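Local coordinates for MtVAO615 (Myceliophthora thermophila, PDB 6F72), which probably acts as a secreted oxidoreductase whose bicovalently bound FAD reacts rapidly with molecular oxygen once reduced, although no substrate has yet been identified, at residues 173-179 / 196-202; 227-233 / 289-293; 495-499 / 521-525. All blocks are in the same frame, centred on the assembly; numbering follows the deposited sequence.

Contact 1: residues 173-179 / 196-202; sequences MHNLKST and KLGAGVE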
loop_
_atom_site.group_PDB
_atom_site.type_symbol
_atom_site.label_atom_id
_atom_site.label_comp_id
_atom_site.label_asym_id
_atom_site.label_seq_id
_atom_site.Cartn_x
_atom_site.Cartn_y
_atom_site.Cartn_z
ATOM N N MET A 173 -8.960 -8.421 -9.586
ATOM C CA MET A 173 -8.596 -9.578 -8.763
ATOM C C MET A 173 -9.336 -9.626 -7.440
ATOM O O MET A 173 -9.186 -10.596 -6.682
ATOM C CB MET A 173 -7.077 -9.553 -8.451
ATOM C CG MET A 173 -6.192 -9.254 -9.647
ATOM S SD MET A 173 -6.535 -10.315 -11.071
ATOM C CE MET A 173 -5.832 -11.833 -10.458
ATOM N N HIS A 174 -10.125 -8.586 -7.182
ATOM C CA HIS A 174 -10.837 -8.351 -5.915
ATOM C C HIS A 174 -11.641 -9.523 -5.358
ATOM O O HIS A 174 -11.752 -9.674 -4.137
ATOM C CB HIS A 174 -11.764 -7.128 -6.079
ATOM C CG HIS A 174 -12.630 -6.836 -4.890
ATOM N ND1 HIS A 174 -12.120 -6.608 -3.630
ATOM C CD2 HIS A 174 -13.974 -6.708 -4.781
ATOM C CE1 HIS A 174 -13.114 -6.377 -2.789
ATOM N NE2 HIS A 174 -14.249 -6.422 -3.465
ATOM N N ASN A 175 -12.190 -10.342 -6.253
ATOM C CA ASN A 175 -13.137 -11.378 -5.866
ATOM C C ASN A 175 -12.504 -12.755 -5.681
ATOM O O ASN A 175 -13.209 -13.716 -5.428
ATOM C CB ASN A 175 -14.268 -11.452 -6.872
ATOM C CG ASN A 175 -15.022 -10.160 -6.979
ATOM O OD1 ASN A 175 -15.604 -9.691 -6.001
ATOM N ND2 ASN A 175 -14.998 -9.564 -8.165
ATOM N N LEU A 176 -11.176 -12.834 -5.788
ATOM C CA LEU A 176 -10.464 -14.084 -5.543
ATOM C C LEU A 176 -10.210 -14.153 -4.045
ATOM O O LEU A 176 -9.145 -13.767 -3.572
ATOM C CB LEU A 176 -9.177 -14.148 -6.381
ATOM C CG LEU A 176 -9.424 -14.239 -7.897
ATOM C CD1 LEU A 176 -8.134 -14.093 -8.672
ATOM C CD2 LEU A 176 -10.163 -15.512 -8.330
ATOM N N LYS A 177 -11.210 -14.647 -3.310
ATOM C CA LYS A 177 -11.251 -14.543 -1.843
ATOM C C LYS A 177 -11.000 -15.838 -1.058
ATOM O O LYS A 177 -11.123 -15.840 0.176
ATOM C CB LYS A 177 -12.590 -13.943 -1.393
ATOM C CG LYS A 177 -12.894 -12.543 -1.911
ATOM C CD LYS A 177 -12.329 -11.484 -0.994
ATOM C CE LYS A 177 -13.000 -10.137 -1.236
ATOM N NZ LYS A 177 -12.041 -9.067 -0.811
ATOM N N SER A 178 -10.643 -16.920 -1.751
ATOM C CA SER A 178 -10.359 -18.218 -1.095
ATOM C C SER A 178 -9.325 -18.081 0.023
ATOM O O SER A 178 -8.379 -17.301 -0.091
ATOM C CB SER A 178 -9.861 -19.235 -2.115
ATOM O OG SER A 178 -8.561 -18.829 -2.543
ATOM N N THR A 179 -9.554 -18.793 1.121
ATOM C CA THR A 179 -8.595 -18.873 2.221
ATOM C C THR A 179 -8.444 -20.337 2.665
ATOM O O THR A 179 -9.438 -21.070 2.813
ATOM C CB THR A 179 -8.999 -17.999 3.421
ATOM O OG1 THR A 179 -10.230 -18.475 3.960
ATOM C CG2 THR A 179 -9.195 -16.545 3.018
ATOM N N LYS A 196 -2.917 -20.090 2.665
ATOM C CA LYS A 196 -2.982 -19.787 1.244
ATOM C C LYS A 196 -4.157 -18.826 1.052
ATOM O O LYS A 196 -5.275 -19.107 1.499
ATOM C CB LYS A 196 -3.161 -21.062 0.426
ATOM C CG LYS A 196 -3.092 -20.843 -1.076
ATOM C CD LYS A 196 -3.221 -22.160 -1.823
ATOM C CE LYS A 196 -3.668 -21.922 -3.253
ATOM N NZ LYS A 196 -3.777 -23.205 -3.996
ATOM N N LEU A 197 -3.893 -17.687 0.415
ATOM C CA LEU A 197 -4.901 -16.635 0.283
ATOM C C LEU A 197 -5.050 -16.183 -1.154
ATOM O O LEU A 197 -4.058 -15.886 -1.816
ATOM C CB LEU A 197 -4.545 -15.428 1.170
ATOM C CG LEU A 197 -4.248 -15.571 2.668
ATOM C CD1 LEU A 197 -3.807 -14.225 3.237
ATOM C CD2 LEU A 197 -5.433 -16.125 3.455
ATOM N N GLY A 198 -6.299 -16.123 -1.633
ATOM C CA GLY A 198 -6.574 -15.643 -2.989
ATOM C C GLY A 198 -6.178 -14.174 -3.149
ATOM O O GLY A 198 -6.114 -13.432 -2.164
ATOM N N ALA A 199 -5.915 -13.764 -4.390
ATOM C CA ALA A 199 -5.376 -12.441 -4.706
ATOM C C ALA A 199 -6.198 -11.232 -4.219
ATOM O O ALA A 199 -5.643 -10.147 -4.027
ATOM C CB ALA A 199 -5.103 -12.338 -6.195
ATOM N N GLY A 200 -7.499 -11.429 -4.009
ATOM C CA GLY A 200 -8.398 -10.365 -3.551
ATOM C C GLY A 200 -8.595 -10.308 -2.045
ATOM O O GLY A 200 -9.332 -9.457 -1.562
ATOM N N VAL A 201 -7.946 -11.202 -1.297
ATOM C CA VAL A 201 -8.075 -11.214 0.173
ATOM C C VAL A 201 -7.521 -9.895 0.752
ATOM O O VAL A 201 -6.383 -9.497 0.460
ATOM C CB VAL A 201 -7.417 -12.462 0.839
ATOM C CG1 VAL A 201 -7.492 -12.395 2.365
ATOM C CG2 VAL A 201 -8.085 -13.748 0.356
ATOM N N GLU A 202 -8.363 -9.221 1.532
ATOM C CA GLU A 202 -8.021 -7.933 2.149
ATOM C C GLU A 202 -7.597 -8.145 3.594
ATOM O O GLU A 202 -7.885 -9.190 4.173
ATOM C CB GLU A 202 -9.210 -6.959 2.053
ATOM C CG GLU A 202 -9.553 -6.580 0.623
ATOM C CD GLU A 202 -10.796 -5.736 0.519
ATOM O OE1 GLU A 202 -10.693 -4.503 0.687
ATOM O OE2 GLU A 202 -11.879 -6.309 0.269
HETATM O O HOH W 1 -9.454 -7.038 -2.910
HETATM O O HOH W 2 -6.771 -20.382 -0.906
#
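Residues 173-179 and 196-202, both in the FAD-binding PCMH-type region, show how main-chain polarity can join a loop to the end of a strand. Two main-chain hydrogen bonds link them: G198 N to S178 O at 2.8 Å and G200 N to L176 O at 2.9 Å. Next to them T179 and L197 form a non-hydrogen-bonded antiparallel pair, where strand 179-186 begins against strand 193-198. A CA-H...O contact from G200 CA to H174 O (3.5 Å) accompanies them. A CB on G198 would clash with L176 O, and one on G200 with the carbonyl oxygens of M173 and H174.

Charge closes the other end. K177 NZ forms a salt bridge with E202 OE2 (3.0 Å) and a hydrogen bond with G200 O (2.8 Å); it also pairs with E205 in helix 203-212, for which E202 is the N-cap residue. A water links H174 ND1 to G200 O, while H174 NE2 is hydrogen-bonded to N93.

Among apolar groups, T179 CG2 lies 3.8 Å from L197 CD2, and M173 CB 4.1 Å from A199 CB; M173 and A199 touch FAD. The chemistry implies a fit set by carbonyl groups and two glycines, with one lysine tying the loop to the strand-helix junction.

Contact 2: residues 227-233 / 289-293; sequences IVGGYTQ and VLSMT. With FAD (flavin-adenine dinucleotide), chain E.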
loop_
_atom_site.group_PDB
_atom_site.type_symbol
_atom_site.label_atom_id
_atom_site.label_comp_id
_atom_site.label_asym_id
_atom_site.label_seq_id
_atom_site.Cartn_x
_atom_site.Cartn_y
_atom_site.Cartn_z
ATOM N N ILE A 227 -3.830 -7.672 0.989
ATOM C CA ILE A 227 -2.631 -8.337 1.540
ATOM C C ILE A 227 -1.790 -9.094 0.507
ATOM O O ILE A 227 -0.572 -9.098 0.604
ATOM C CB ILE A 227 -2.960 -9.201 2.794
ATOM C CG1 ILE A 227 -1.697 -9.475 3.618
ATOM C CG2 ILE A 227 -3.740 -10.474 2.444
ATOM C CD1 ILE A 227 -1.962 -10.146 4.952
ATOM N N VAL A 228 -2.440 -9.687 -0.486
ATOM C CA VAL A 228 -1.790 -10.499 -1.528
ATOM C C VAL A 228 -1.353 -9.623 -2.714
ATOM O O VAL A 228 -0.544 -10.038 -3.549
ATOM C CB VAL A 228 -2.743 -11.632 -1.986
ATOM C CG1 VAL A 228 -2.040 -12.644 -2.899
ATOM C CG2 VAL A 228 -3.323 -12.356 -0.771
ATOM N N GLY A 229 -1.893 -8.405 -2.774
ATOM C CA GLY A 229 -1.641 -7.500 -3.891
ATOM C C GLY A 229 -0.353 -6.702 -3.763
ATOM O O GLY A 229 0.690 -7.235 -3.371
ATOM N N GLY A 230 -0.439 -5.408 -4.068
ATOM C CA GLY A 230 0.712 -4.504 -4.043
ATOM C C GLY A 230 1.344 -4.363 -2.680
ATOM O O GLY A 230 2.520 -4.007 -2.590
ATOM N N TYR A 231 0.566 -4.637 -1.632
ATOM C CA TYR A 231 1.042 -4.633 -0.250
ATOM C C TYR A 231 2.247 -5.588 -0.004
ATOM O O TYR A 231 3.359 -5.127 0.299
ATOM C CB TYR A 231 -0.110 -4.924 0.729
ATOM C CG TYR A 231 0.369 -5.062 2.155
ATOM C CD1 TYR A 231 0.622 -3.926 2.945
ATOM C CD2 TYR A 231 0.638 -6.338 2.705
ATOM C CE1 TYR A 231 1.093 -4.058 4.250
ATOM C CE2 TYR A 231 1.093 -6.477 4.000
ATOM C CZ TYR A 231 1.344 -5.348 4.762
ATOM O OH TYR A 231 1.808 -5.503 6.043
ATOM N N THR A 232 2.034 -6.895 -0.168
ATOM C CA THR A 232 3.110 -7.857 0.050
ATOM C C THR A 232 4.119 -7.767 -1.091
ATOM O O THR A 232 5.313 -7.809 -0.855
ATOM C CB THR A 232 2.608 -9.314 0.267
ATOM O OG1 THR A 232 1.833 -9.391 1.469
ATOM C CG2 THR A 232 3.767 -10.234 0.440
ATOM N N GLN A 233 3.634 -7.621 -2.320
ATOM C CA GLN A 233 4.520 -7.571 -3.487
ATOM C C GLN A 233 5.512 -6.402 -3.460
ATOM O O GLN A 233 6.632 -6.526 -3.962
ATOM C CB GLN A 233 3.695 -7.554 -4.775
ATOM C CG GLN A 233 3.081 -8.924 -5.099
ATOM C CD GLN A 233 2.124 -8.905 -6.271
ATOM O OE1 GLN A 233 2.516 -8.574 -7.394
ATOM N NE2 GLN A 233 0.870 -9.322 -6.033
ATOM N N VAL A 289 -0.792 -12.263 -10.068
ATOM C CA VAL A 289 -0.829 -13.151 -8.901
ATOM C C VAL A 289 -2.264 -13.596 -8.639
ATOM O O VAL A 289 -3.169 -12.746 -8.540
ATOM C CB VAL A 289 -0.244 -12.462 -7.641
ATOM C CG1 VAL A 289 -0.648 -13.184 -6.359
ATOM C CG2 VAL A 289 1.279 -12.324 -7.755
ATOM N N LEU A 290 -2.455 -14.911 -8.522
ATOM C CA LEU A 290 -3.756 -15.504 -8.193
ATOM C C LEU A 290 -3.909 -15.816 -6.713
ATOM O O LEU A 290 -5.006 -15.780 -6.166
ATOM C CB LEU A 290 -3.995 -16.760 -9.027
ATOM C CG LEU A 290 -4.026 -16.633 -10.553
ATOM C CD1 LEU A 290 -3.964 -18.030 -11.154
ATOM C CD2 LEU A 290 -5.271 -15.906 -11.040
ATOM N N SER A 291 -2.792 -16.138 -6.064
ATOM C CA SER A 291 -2.776 -16.370 -4.628
ATOM C C SER A 291 -1.349 -16.284 -4.138
ATOM O O SER A 291 -0.404 -16.332 -4.938
ATOM C CB SER A 291 -3.371 -17.752 -4.279
ATOM O OG SER A 291 -2.452 -18.802 -4.544
ATOM N N MET A 292 -1.213 -16.149 -2.820
ATOM C CA MET A 292 0.059 -16.347 -2.128
ATOM C C MET A 292 -0.143 -17.330 -0.984
ATOM O O MET A 292 -1.243 -17.462 -0.443
ATOM C CB MET A 292 0.622 -15.007 -1.614
ATOM C CG MET A 292 -0.032 -14.440 -0.363
ATOM S SD MET A 292 0.838 -12.987 0.251
ATOM C CE MET A 292 0.101 -12.836 1.884
ATOM N N THR A 293 0.914 -18.047 -0.645
ATOM C CA THR A 293 0.927 -18.826 0.572
ATOM C C THR A 293 1.919 -18.127 1.480
ATOM O O THR A 293 3.017 -17.760 1.044
ATOM C CB THR A 293 1.316 -20.272 0.277
ATOM O OG1 THR A 293 0.442 -20.763 -0.740
ATOM C CG2 THR A 293 1.204 -21.150 1.532
HETATM P PA FAD E . -4.059 -1.985 -5.752
HETATM O O1A FAD E . -4.056 -0.523 -6.119
HETATM O O2A FAD E . -5.234 -2.791 -6.231
HETATM O O5B FAD E . -2.691 -2.637 -6.286
HETATM C C5B FAD E . -1.432 -1.978 -6.145
HETATM C C4B FAD E . -0.440 -2.438 -7.207
HETATM O O4B FAD E . -0.284 -3.857 -7.136
HETATM C C3B FAD E . -0.854 -2.131 -8.633
HETATM O O3B FAD E . 0.345 -1.829 -9.357
HETATM C C2B FAD E . -1.445 -3.431 -9.154
HETATM O O2B FAD E . -1.265 -3.571 -10.566
HETATM C C1B FAD E . -0.655 -4.473 -8.381
HETATM N N9A FAD E . -1.408 -5.709 -8.060
HETATM C C8A FAD E . -2.325 -5.839 -7.078
HETATM N N7A FAD E . -2.793 -7.111 -7.025
HETATM C C5A FAD E . -2.160 -7.811 -7.980
HETATM C C6A FAD E . -2.186 -9.210 -8.461
HETATM N N6A FAD E . -3.020 -10.102 -7.882
HETATM N N1A FAD E . -1.373 -9.548 -9.489
HETATM C C2A FAD E . -0.543 -8.658 -10.076
HETATM N N3A FAD E . -0.464 -7.363 -9.680
HETATM C C4A FAD E . -1.234 -6.891 -8.657
HETATM N N1 FAD E . 1.215 -0.089 3.195
HETATM C C2 FAD E . 1.967 -0.533 4.233
HETATM O O2 FAD E . 3.074 -1.072 3.995
HETATM N N3 FAD E . 1.556 -0.409 5.515
HETATM C C4 FAD E . 0.395 0.165 5.870
HETATM O O4 FAD E . 0.057 0.261 7.071
HETATM C C4X FAD E . -0.485 0.664 4.790
HETATM N N5 FAD E . -1.676 1.241 5.056
HETATM C C5X FAD E . -2.483 1.705 4.059
HETATM C C6 FAD E . -3.727 2.302 4.360
HETATM C C7 FAD E . -4.542 2.769 3.305
HETATM C C7M FAD E . -5.872 3.415 3.651
HETATM C C8 FAD E . -4.096 2.621 1.872
HETATM C C8M FAD E . -4.942 3.001 0.665
HETATM C C9 FAD E . -2.868 2.027 1.600
HETATM C C9A FAD E . -2.042 1.566 2.630
HETATM N N10 FAD E . -0.805 0.947 2.333
HETATM C C10 FAD E . 0.008 0.500 3.397
HETATM C "C1'" FAD E . -0.347 0.854 0.949
HETATM C "C2'" FAD E . -0.399 -0.474 0.255
HETATM O "O2'" FAD E . 0.656 -1.277 0.779
HETATM C "C3'" FAD E . -0.162 -0.165 -1.218
HETATM O "O3'" FAD E . -1.020 0.906 -1.667
HETATM C "C4'" FAD E . -0.373 -1.399 -2.083
HETATM O "O4'" FAD E . 0.086 -1.134 -3.409
HETATM C "C5'" FAD E . -1.831 -1.862 -2.063
HETATM O "O5'" FAD E . -2.039 -2.950 -2.950
HETATM P P FAD E . -3.538 -3.389 -3.325
HETATM O O1P FAD E . -4.337 -3.505 -2.058
HETATM O O2P FAD E . -3.388 -4.548 -4.283
HETATM O O3P FAD E . -4.051 -2.099 -4.151
#
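V228 is a specific example of a small side chain filling a hollow on a strand. Its CB points at strand 289-293, and CG1 settles into the dip between V289 and M292, 3.8 Å from V289 CG1, 3.7 Å from M292 CG and 3.6 Å from the backbone M292 N. The long side chain of M292 in turn reaches up to the helix, its methyl CE resting 4.2 Å from I227 CG1 and 3.9 Å from T232 OG1. T232 OG1 is held by a hydrogen bond to I227 O (2.6 Å), and the helix takes a wider pi-type turn at 227-231. At the other end Q233 folds back to V228 O through NE2 (2.9 Å), setting that same NE2 against V289 CG2 at 3.5 Å. The helix crosses the strand at 70°, with the axes 8.6 Å apart.

This is the FAD-binding PCMH-type domain of the VAO family, and the adenine and phosphate part of the cofactor lies against the two segments. The adenine edge pairs with V289, whose N donates to FAD N1A (2.8 Å) and whose O accepts from FAD N6A (2.7 Å); G230 N donates to the phosphate oxygen FAD O2P (3.1 Å). A CB on G229 would strike FAD O2P, and one on G230 FAD O4', so this part of FAD comes close to the backbone of both glycines. Beyond V289, a classic beta bulge places both L290 and S291 opposite E255 of strand 251-257.

Contact 3: residues 495-499 / 521-525; sequences DRYAA and NHLYA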
loop_
_atom_site.group_PDB
_atom_site.type_symbol
_atom_site.label_atom_id
_atom_site.label_comp_id
_atom_site.label_asym_id
_atom_site.label_seq_id
_atom_site.Cartn_x
_atom_site.Cartn_y
_atom_site.Cartn_z
ATOM N N ASP A 495 0.134 18.103 -5.897
ATOM C CA ASP A 495 0.780 16.952 -6.529
ATOM C C ASP A 495 2.274 17.231 -6.848
ATOM O O ASP A 495 3.159 16.454 -6.425
ATOM C CB ASP A 495 -0.011 16.546 -7.789
ATOM C CG ASP A 495 0.041 15.059 -8.074
ATOM O OD1 ASP A 495 0.293 14.265 -7.137
ATOM O OD2 ASP A 495 -0.204 14.685 -9.250
ATOM N N ARG A 496 2.553 18.322 -7.569
ATOM C CA ARG A 496 3.936 18.683 -7.915
ATOM C C ARG A 496 4.771 19.103 -6.704
ATOM O O ARG A 496 5.965 18.752 -6.618
ATOM C CB ARG A 496 4.010 19.731 -9.028
ATOM C CG ARG A 496 3.480 19.240 -10.378
ATOM C CD ARG A 496 3.559 20.322 -11.449
ATOM N NE ARG A 496 3.043 21.619 -10.976
ATOM C CZ ARG A 496 1.783 22.058 -11.102
ATOM N NH1 ARG A 496 0.851 21.337 -11.714
ATOM N NH2 ARG A 496 1.463 23.241 -10.611
ATOM N N TYR A 497 4.151 19.829 -5.768
ATOM C CA TYR A 497 4.781 20.115 -4.476
ATOM C C TYR A 497 5.271 18.833 -3.786
ATOM O O TYR A 497 6.422 18.779 -3.328
ATOM C CB TYR A 497 3.863 20.905 -3.534
ATOM C CG TYR A 497 4.405 20.970 -2.118
ATOM C CD1 TYR A 497 5.452 21.848 -1.781
ATOM C CD2 TYR A 497 3.891 20.134 -1.120
ATOM C CE1 TYR A 497 5.967 21.878 -0.482
ATOM C CE2 TYR A 497 4.380 20.166 0.174
ATOM C CZ TYR A 497 5.424 21.015 0.489
ATOM O OH TYR A 497 5.896 21.017 1.781
ATOM N N ALA A 498 4.414 17.810 -3.707
ATOM C CA ALA A 498 4.795 16.596 -2.993
ATOM C C ALA A 498 6.020 15.920 -3.645
ATOM O O ALA A 498 6.994 15.629 -2.961
ATOM C CB ALA A 498 3.625 15.631 -2.876
ATOM N N ALA A 499 5.958 15.748 -4.968
ATOM C CA ALA A 499 6.982 15.073 -5.759
ATOM C C ALA A 499 8.324 15.800 -5.812
ATOM O O ALA A 499 9.363 15.161 -5.668
ATOM C CB ALA A 499 6.479 14.829 -7.172
ATOM N N ASN A 521 4.869 9.550 -4.392
ATOM C CA ASN A 521 4.198 10.283 -5.437
ATOM C C ASN A 521 4.607 9.751 -6.804
ATOM O O ASN A 521 5.777 9.487 -7.029
ATOM C CB ASN A 521 4.552 11.770 -5.321
ATOM C CG ASN A 521 3.679 12.638 -6.204
ATOM O OD1 ASN A 521 3.896 12.733 -7.413
ATOM N ND2 ASN A 521 2.692 13.276 -5.605
ATOM N N HIS A 522 3.638 9.619 -7.716
ATOM C CA HIS A 522 3.877 9.162 -9.101
ATOM C C HIS A 522 4.780 10.047 -9.969
ATOM O O HIS A 522 5.260 9.596 -11.017
ATOM C CB HIS A 522 2.547 8.994 -9.829
ATOM C CG HIS A 522 1.841 10.289 -10.092
ATOM N ND1 HIS A 522 1.324 10.616 -11.329
ATOM C CD2 HIS A 522 1.569 11.338 -9.277
ATOM C CE1 HIS A 522 0.746 11.804 -11.257
ATOM N NE2 HIS A 522 0.880 12.260 -10.023
ATOM N N LEU A 523 4.957 11.309 -9.573
ATOM C CA LEU A 523 5.822 12.239 -10.308
ATOM C C LEU A 523 7.247 12.317 -9.743
ATOM O O LEU A 523 8.125 12.949 -10.360
ATOM C CB LEU A 523 5.204 13.631 -10.376
ATOM C CG LEU A 523 3.797 13.811 -10.958
ATOM C CD1 LEU A 523 3.299 15.202 -10.567
ATOM C CD2 LEU A 523 3.741 13.595 -12.471
ATOM N N TYR A 524 7.479 11.665 -8.594
ATOM C CA TYR A 524 8.803 11.640 -7.928
ATOM C C TYR A 524 9.894 11.151 -8.876
ATOM O O TYR A 524 9.836 10.033 -9.389
ATOM C CB TYR A 524 8.730 10.787 -6.654
ATOM C CG TYR A 524 10.048 10.518 -5.955
ATOM C CD1 TYR A 524 10.865 11.566 -5.522
ATOM C CD2 TYR A 524 10.467 9.201 -5.697
ATOM C CE1 TYR A 524 12.071 11.306 -4.879
ATOM C CE2 TYR A 524 11.662 8.944 -5.036
ATOM C CZ TYR A 524 12.455 9.999 -4.636
ATOM O OH TYR A 524 13.657 9.764 -3.986
ATOM N N ALA A 525 10.879 12.004 -9.108
ATOM C CA ALA A 525 11.824 11.826 -10.203
ATOM C C ALA A 525 12.846 10.707 -9.976
ATOM O O ALA A 525 13.221 10.035 -10.940
ATOM C CB ALA A 525 12.531 13.143 -10.508
HETATM O O HOH W 3 11.339 14.584 -7.636
#
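A small residue on a helix can admit a turn to close range, as A499 does here. It has the most surface buried in the contact, and its CB meets N521 OD1 at 3.3 Å, Y524 N at 3.6 Å and L523 CB at 3.7 Å, so that the type I turn 521-524 bends around a single methyl group.

N521, next in buried area, shapes that turn as well as bridging it to the helix. Its OD1 accepts from L523 N (2.8 Å), an Asx turn, while its ND2 donates to D495 OD1 (3.0 Å) and lies 3.7 Å from A498 CB.

D495 completes the trio, one helical turn before A499. Its carboxylate receives two neighbouring loop side chains, with OD1 bound by N521 and OD2 by H522 NE2 (2.8 Å, nearly linear), a His-carboxylate hydrogen bond; N102 also donates to OD2. A water extends the contact past the turn, donating to A499 O (2.8 Å) and accepting from A525 N (3.0 Å).

The contact thus joins the long helix 488-508 to a loop of the berberine and berberine-like region, residues 521-525, which leads into helix 527-532. Y524 lies against F531 of that second helix and is hydrogen-bonded to D507 near the end of the first, while F412 and N414 of strand 412-419 pack against D495 and A498.

In the fold
The three contacts show how neighbouring packing units can share a cofactor while a distant one lies apart. Contacts 1 and 2, with centres 9 Å apart, meet in one antiparallel sheet, where strands 193-198 and 288-298 are neighbours: L197 N lies 2.8 Å from M292 O and A199 N 2.8 Å from L290 O, both probable hydrogen bonds. Both border FAD, which M173 and A199 touch from contact 1. Contact 3 lies across the chain's centre from contact 1, their centres about 31 Å apart; from contact 2 its nearest atoms are about 14 Å away. The bicovalent flavin links, to H157 and C222, belong to none of the three.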